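CurJ (Moorea producens 3L, PDB 5TZ6) probably dehydrates a polyketide intermediate during curacin biosynthesis, acting as the dehydratase domain of a polyketide synthase module, here inactivated by the substitution. Local coordinates at residues E23-Y29 and T91-T97; F103-S109 and A132-K138. The protein carries 1 engineered substitution. Residue numbers count along the deposited sequence, not the author numbering.

Contact 1: residues E23-Y29 and T91-T97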
loop_
_atom_site.group_PDB
_atom_site.type_symbol
_atom_site.label_atom_id
_atom_site.label_comp_id
_atom_site.label_asym_id
_atom_site.label_seq_id
_atom_site.Cartn_x
_atom_site.Cartn_y
_atom_site.Cartn_z
ATOM N N GLU A 23 -0.090 -4.626 -11.665
ATOM C CA GLU A 23 1.066 -4.949 -10.838
ATOM C C GLU A 23 0.662 -5.181 -9.382
ATOM O O GLU A 23 -0.357 -4.682 -8.901
ATOM C CB GLU A 23 2.123 -3.843 -10.910
ATOM C CG GLU A 23 2.786 -3.693 -12.265
ATOM C CD GLU A 23 2.095 -2.672 -13.143
ATOM O OE1 GLU A 23 1.111 -2.055 -12.683
ATOM O OE2 GLU A 23 2.535 -2.489 -14.298
ATOM N N ILE A 24 1.497 -5.943 -8.678
ATOM C CA ILE A 24 1.408 -6.116 -7.234
ATOM C C ILE A 24 2.589 -5.393 -6.606
ATOM O O ILE A 24 3.716 -5.476 -7.107
ATOM C CB ILE A 24 1.401 -7.603 -6.832
ATOM C CG1 ILE A 24 0.225 -8.330 -7.476
ATOM C CG2 ILE A 24 1.358 -7.749 -5.318
ATOM C CD1 ILE A 24 0.176 -9.800 -7.124
ATOM N N PHE A 25 2.337 -4.679 -5.515
ATOM C CA PHE A 25 3.353 -3.840 -4.901
ATOM C C PHE A 25 3.645 -4.294 -3.480
ATOM O O PHE A 25 2.736 -4.670 -2.738
ATOM C CB PHE A 25 2.917 -2.373 -4.889
ATOM C CG PHE A 25 2.724 -1.788 -6.259
ATOM C CD1 PHE A 25 1.484 -1.833 -6.879
ATOM C CD2 PHE A 25 3.780 -1.186 -6.924
ATOM C CE1 PHE A 25 1.304 -1.293 -8.143
ATOM C CE2 PHE A 25 3.607 -0.646 -8.189
ATOM C CZ PHE A 25 2.368 -0.699 -8.799
ATOM N N PHE A 26 4.922 -4.268 -3.114
ATOM C CA PHE A 26 5.352 -4.384 -1.728
ATOM C C PHE A 26 6.182 -3.162 -1.359
ATOM O O PHE A 26 6.992 -2.685 -2.159
ATOM C CB PHE A 26 6.135 -5.675 -1.493
ATOM C CG PHE A 26 5.320 -6.917 -1.727
ATOM C CD1 PHE A 26 5.227 -7.482 -2.988
ATOM C CD2 PHE A 26 4.622 -7.503 -0.684
ATOM C CE1 PHE A 26 4.462 -8.623 -3.200
ATOM C CE2 PHE A 26 3.852 -8.643 -0.892
ATOM C CZ PHE A 26 3.776 -9.204 -2.152
ATOM N N GLU A 27 5.951 -2.639 -0.159
ATOM C CA GLU A 27 6.542 -1.385 0.278
ATOM C C GLU A 27 7.217 -1.570 1.627
ATOM O O GLU A 27 6.669 -2.211 2.535
ATOM C CB GLU A 27 5.494 -0.268 0.375
ATOM C CG GLU A 27 6.091 1.100 0.663
ATOM C CD GLU A 27 5.070 2.218 0.567
ATOM O OE1 GLU A 27 4.839 2.718 -0.555
ATOM O OE2 GLU A 27 4.503 2.599 1.614
ATOM N N SER A 28 8.401 -0.973 1.748
ATOM C CA SER A 28 9.314 -1.198 2.854
ATOM C C SER A 28 10.107 0.082 3.066
ATOM O O SER A 28 10.368 0.821 2.115
ATOM C CB SER A 28 10.250 -2.374 2.572
ATOM O OG SER A 28 10.847 -2.840 3.768
ATOM N N TYR A 29 10.475 0.352 4.317
ATOM C CA TYR A 29 11.160 1.596 4.675
ATOM C C TYR A 29 12.565 1.258 5.164
ATOM O O TYR A 29 12.749 0.806 6.298
ATOM C CB TYR A 29 10.360 2.367 5.718
ATOM C CG TYR A 29 8.952 2.660 5.262
ATOM C CD1 TYR A 29 8.709 3.506 4.187
ATOM C CD2 TYR A 29 7.863 2.083 5.901
ATOM C CE1 TYR A 29 7.418 3.768 3.761
ATOM C CE2 TYR A 29 6.573 2.340 5.483
ATOM C CZ TYR A 29 6.354 3.182 4.414
ATOM O OH TYR A 29 5.063 3.434 4.002
ATOM N N THR A 91 12.356 4.874 0.809
ATOM C CA THR A 91 11.249 3.977 0.500
ATOM C C THR A 91 11.648 3.021 -0.617
ATOM O O THR A 91 12.109 3.445 -1.682
ATOM C CB THR A 91 9.999 4.760 0.095
ATOM O OG1 THR A 91 9.580 5.596 1.179
ATOM C CG2 THR A 91 8.866 3.801 -0.251
ATOM N N VAL A 92 11.450 1.728 -0.376
ATOM C CA VAL A 92 11.787 0.673 -1.322
ATOM C C VAL A 92 10.522 -0.091 -1.668
ATOM O O VAL A 92 9.767 -0.493 -0.773
ATOM C CB VAL A 92 12.850 -0.279 -0.751
ATOM C CG1 VAL A 92 13.103 -1.421 -1.716
ATOM C CG2 VAL A 92 14.128 0.485 -0.474
ATOM N N GLN A 93 10.294 -0.292 -2.962
ATOM C CA GLN A 93 9.135 -1.021 -3.448
ATOM C C GLN A 93 9.586 -2.167 -4.337
ATOM O O GLN A 93 10.559 -2.041 -5.093
ATOM C CB GLN A 93 8.184 -0.123 -4.228
ATOM C CG GLN A 93 7.519 0.966 -3.420
ATOM C CD GLN A 93 6.647 1.846 -4.291
ATOM O OE1 GLN A 93 6.870 1.948 -5.499
ATOM N NE2 GLN A 93 5.635 2.465 -3.693
ATOM N N VAL A 94 8.894 -3.295 -4.195
ATOM C CA VAL A 94 8.958 -4.409 -5.129
ATOM C C VAL A 94 7.722 -4.344 -6.009
ATOM O O VAL A 94 6.590 -4.317 -5.505
ATOM C CB VAL A 94 9.033 -5.755 -4.392
ATOM C CG1 VAL A 94 9.048 -6.902 -5.394
ATOM C CG2 VAL A 94 10.266 -5.797 -3.503
ATOM N N VAL A 95 7.931 -4.339 -7.320
ATOM C CA VAL A 95 6.853 -4.235 -8.293
ATOM C C VAL A 95 6.847 -5.520 -9.104
ATOM O O VAL A 95 7.848 -5.859 -9.751
ATOM C CB VAL A 95 7.013 -3.006 -9.201
ATOM C CG1 VAL A 95 5.782 -2.826 -10.071
ATOM C CG2 VAL A 95 7.270 -1.760 -8.359
ATOM N N LEU A 96 5.733 -6.243 -9.039
ATOM C CA LEU A 96 5.565 -7.530 -9.698
ATOM C C LEU A 96 4.544 -7.383 -10.823
ATOM O O LEU A 96 3.381 -7.043 -10.576
ATOM C CB LEU A 96 5.119 -8.599 -8.697
ATOM C CG LEU A 96 5.983 -8.897 -7.471
ATOM C CD1 LEU A 96 5.407 -10.076 -6.710
ATOM C CD2 LEU A 96 7.428 -9.175 -7.871
ATOM N N THR A 97 4.980 -7.660 -12.047
ATOM C CA THR A 97 4.127 -7.652 -13.217
ATOM C C THR A 97 3.806 -9.090 -13.580
ATOM O O THR A 97 4.738 -9.891 -13.759
ATOM C CB THR A 97 4.818 -6.960 -14.386
ATOM O OG1 THR A 97 5.028 -5.583 -14.062
ATOM C CG2 THR A 97 3.947 -7.056 -15.666
#
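Starting at E23, the side chain reaches over to its partner strand: CG lies 3.8 Å from CG1 of V95 and 3.4 Å from OG1 of T97. I24 pairs with L96 in the antiparallel ladder, its N 2.9 Å from L96 O, with L96 N returning a bond to I24 O. F25, on the other face, sets CE2 3.6 Å from V95 CG1, and its ring meets that of F16 of the second subunit. F26 bonds through N and O to V94; its ring packs CE1 against L96 CD1 at 3.9 Å and also touches A61 and L64 of helix 51-65. E27 OE1 accepts a bond from Q93 NE2 (3.2 Å), while Q93 OE1 is held by S18 of the second subunit. S28 pairs with V92, and Y29 sits opposite T91. I24, F26 and S28 lie on one face, where F26 and V94 meet helix 51-65, while F25 and E27 turn to the second subunit. This is the hot-dog arrangement, a curved antiparallel sheet wrapped round a central helix.

Contact 2: residues F103-S109 and A132-K138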
loop_
_atom_site.group_PDB
_atom_site.type_symbol
_atom_site.label_atom_id
_atom_site.label_comp_id
_atom_site.label_asym_id
_atom_site.label_seq_id
_atom_site.Cartn_x
_atom_site.Cartn_y
_atom_site.Cartn_z
ATOM N N PHE A 103 6.258 -13.787 -12.355
ATOM C CA PHE A 103 6.189 -12.338 -12.241
ATOM C C PHE A 103 7.528 -11.766 -12.675
ATOM O O PHE A 103 8.573 -12.211 -12.198
ATOM C CB PHE A 103 5.907 -11.888 -10.800
ATOM C CG PHE A 103 4.567 -12.308 -10.270
ATOM C CD1 PHE A 103 3.427 -11.584 -10.569
ATOM C CD2 PHE A 103 4.457 -13.402 -9.428
ATOM C CE1 PHE A 103 2.193 -11.965 -10.072
ATOM C CE2 PHE A 103 3.232 -13.784 -8.922
ATOM C CZ PHE A 103 2.095 -13.064 -9.245
ATOM N N SER A 104 7.508 -10.780 -13.558
ATOM C CA SER A 104 8.684 -9.943 -13.727
ATOM C C SER A 104 8.717 -8.950 -12.575
ATOM O O SER A 104 7.681 -8.430 -12.159
ATOM C CB SER A 104 8.655 -9.219 -15.072
ATOM O OG SER A 104 7.367 -8.672 -15.313
ATOM N N PHE A 105 9.892 -8.717 -12.018
ATOM C CA PHE A 105 9.978 -7.853 -10.859
ATOM C C PHE A 105 10.991 -6.748 -11.095
ATOM O O PHE A 105 12.020 -6.946 -11.762
ATOM C CB PHE A 105 10.349 -8.643 -9.576
ATOM C CG PHE A 105 11.759 -9.152 -9.569
ATOM C CD1 PHE A 105 12.812 -8.310 -9.214
ATOM C CD2 PHE A 105 12.040 -10.464 -9.915
ATOM C CE1 PHE A 105 14.129 -8.770 -9.216
ATOM C CE2 PHE A 105 13.355 -10.934 -9.911
ATOM C CZ PHE A 105 14.399 -10.084 -9.564
ATOM N N GLN A 106 10.680 -5.588 -10.517
ATOM C CA GLN A 106 11.621 -4.493 -10.337
ATOM C C GLN A 106 11.622 -4.085 -8.869
ATOM O O GLN A 106 10.563 -3.792 -8.306
ATOM C CB GLN A 106 11.253 -3.289 -11.210
ATOM C CG GLN A 106 11.458 -3.509 -12.692
ATOM C CD GLN A 106 11.070 -2.297 -13.513
ATOM O OE1 GLN A 106 9.891 -1.957 -13.617
ATOM N NE2 GLN A 106 12.067 -1.635 -14.102
ATOM N N VAL A 107 12.798 -4.072 -8.254
ATOM C CA VAL A 107 13.005 -3.488 -6.936
ATOM C C VAL A 107 13.586 -2.094 -7.129
ATOM O O VAL A 107 14.709 -1.949 -7.644
ATOM C CB VAL A 107 13.941 -4.347 -6.070
ATOM C CG1 VAL A 107 14.175 -3.663 -4.733
ATOM C CG2 VAL A 107 13.370 -5.742 -5.861
ATOM N N ILE A 108 12.822 -1.084 -6.688
ATOM C CA ILE A 108 13.135 0.331 -6.864
ATOM C C ILE A 108 13.086 1.019 -5.502
ATOM O O ILE A 108 12.595 0.466 -4.519
ATOM C CB ILE A 108 12.164 1.037 -7.834
ATOM C CG1 ILE A 108 10.794 1.219 -7.179
ATOM C CG2 ILE A 108 12.028 0.257 -9.133
ATOM C CD1 ILE A 108 9.842 2.033 -8.021
ATOM N N SER A 109 13.594 2.252 -5.458
ATOM C CA SER A 109 13.512 3.071 -4.253
ATOM C C SER A 109 13.466 4.548 -4.622
ATOM O O SER A 109 13.777 4.945 -5.749
ATOM C CB SER A 109 14.691 2.809 -3.316
ATOM O OG SER A 109 15.846 3.451 -3.812
ATOM N N ALA A 132 15.030 5.121 -8.431
ATOM C CA ALA A 132 16.134 4.289 -8.879
ATOM C C ALA A 132 15.711 2.828 -8.901
ATOM O O ALA A 132 14.889 2.391 -8.091
ATOM C CB ALA A 132 17.361 4.459 -7.980
ATOM N N VAL A 133 16.278 2.076 -9.842
ATOM C CA VAL A 133 16.051 0.639 -9.945
ATOM C C VAL A 133 17.267 -0.084 -9.378
ATOM O O VAL A 133 18.408 0.167 -9.793
ATOM C CB VAL A 133 15.783 0.220 -11.400
ATOM C CG1 VAL A 133 15.576 -1.280 -11.488
ATOM C CG2 VAL A 133 14.572 0.959 -11.944
ATOM N N HIS A 134 17.027 -0.975 -8.418
ATOM C CA HIS A 134 18.102 -1.697 -7.760
ATOM C C HIS A 134 18.161 -3.168 -8.117
ATOM O O HIS A 134 19.229 -3.776 -7.974
ATOM C CB HIS A 134 17.973 -1.557 -6.238
ATOM C CG HIS A 134 17.879 -0.137 -5.784
ATOM N ND1 HIS A 134 18.840 0.802 -6.092
ATOM C CD2 HIS A 134 16.936 0.510 -5.060
ATOM C CE1 HIS A 134 18.497 1.966 -5.569
ATOM N NE2 HIS A 134 17.345 1.816 -4.940
ATOM N N ALA A 135 17.063 -3.753 -8.590
ATOM C CA ALA A 135 17.173 -5.129 -9.057
ATOM C C ALA A 135 16.031 -5.418 -10.009
ATOM O O ALA A 135 14.949 -4.850 -9.886
ATOM C CB ALA A 135 17.167 -6.130 -7.891
ATOM N N THR A 136 16.288 -6.290 -10.974
ATOM C CA THR A 136 15.264 -6.686 -11.922
ATOM C C THR A 136 15.392 -8.176 -12.158
ATOM O O THR A 136 16.455 -8.762 -11.939
ATOM C CB THR A 136 15.393 -5.913 -13.241
ATOM O OG1 THR A 136 16.696 -6.129 -13.791
ATOM C CG2 THR A 136 15.230 -4.436 -12.985
ATOM N N GLY A 137 14.299 -8.792 -12.593
ATOM C CA GLY A 137 14.401 -10.175 -13.024
ATOM C C GLY A 137 13.039 -10.845 -13.057
ATOM O O GLY A 137 12.015 -10.185 -13.175
ATOM N N LYS A 138 13.064 -12.170 -12.934
ATOM C CA LYS A 138 11.872 -12.997 -13.037
ATOM C C LYS A 138 11.734 -13.849 -11.781
ATOM O O LYS A 138 12.722 -14.222 -11.153
ATOM C CB LYS A 138 11.949 -13.864 -14.308
ATOM C CG LYS A 138 11.064 -15.085 -14.358
ATOM C CD LYS A 138 10.805 -15.464 -15.808
ATOM C CE LYS A 138 12.118 -15.728 -16.543
ATOM N NZ LYS A 138 12.471 -17.169 -16.622
#
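Two successive residues, H134 and A135, both donate their backbone NH to one carbonyl, V107 O (2.6 Å from H134 N, 3.1 Å from A135 N). This is a classic beta bulge, and it shifts the register by one, so that I108 faces V133 and S109 pairs with A132. The extra residue is H134, whose NE2 lies only 2.5 Å from S109 OG, a very short hydrogen bond; its ND1 is held by Q80 O, and S109 OG also meets R90. Before the bulge the pairing is regular. V107 N bonds to A135 O at 2.8 Å, and F105 exchanges two bonds with G137. The F105 ring swings across the neighbouring strand and sets its face over G137, whose CA is 3.7 Å from the ring centroid in a CH-pi contact; a CB there would collide with F105 CZ. F105, V107 and A135 form an apolar face against helix 51-65, through L58 and H54. On the reverse face Q106 CG touches T136 CG2 at 3.9 Å, and I108 meets V133 while also packing on L20 of the second subunit. The whole is a bulged antiparallel pair in the helix-wrapping sheet of a hot-dog fold.

From the N terminus, strand 24-30 follows the short strand 14-16, and the chain then makes helix 51-65 and several short strands before strand 90-99 returns alongside it: contact 1 closes this excursion of 61 residues. A tight turn leads into strand 102-110, and contact 2 closes a second, shorter excursion, partly unmodelled, when strand 132-141 comes back. The closures are in series. They are joined by the pairing of strands 90-99 and 102-110, where T97 N lies 2.8 Å from S104 O and V95 N 2.9 Å from Q106 O, both probable hydrogen bonds. Four consecutive strands of one sheet are thus tied together, with helix 51-65 against one face and the second subunit touching the other.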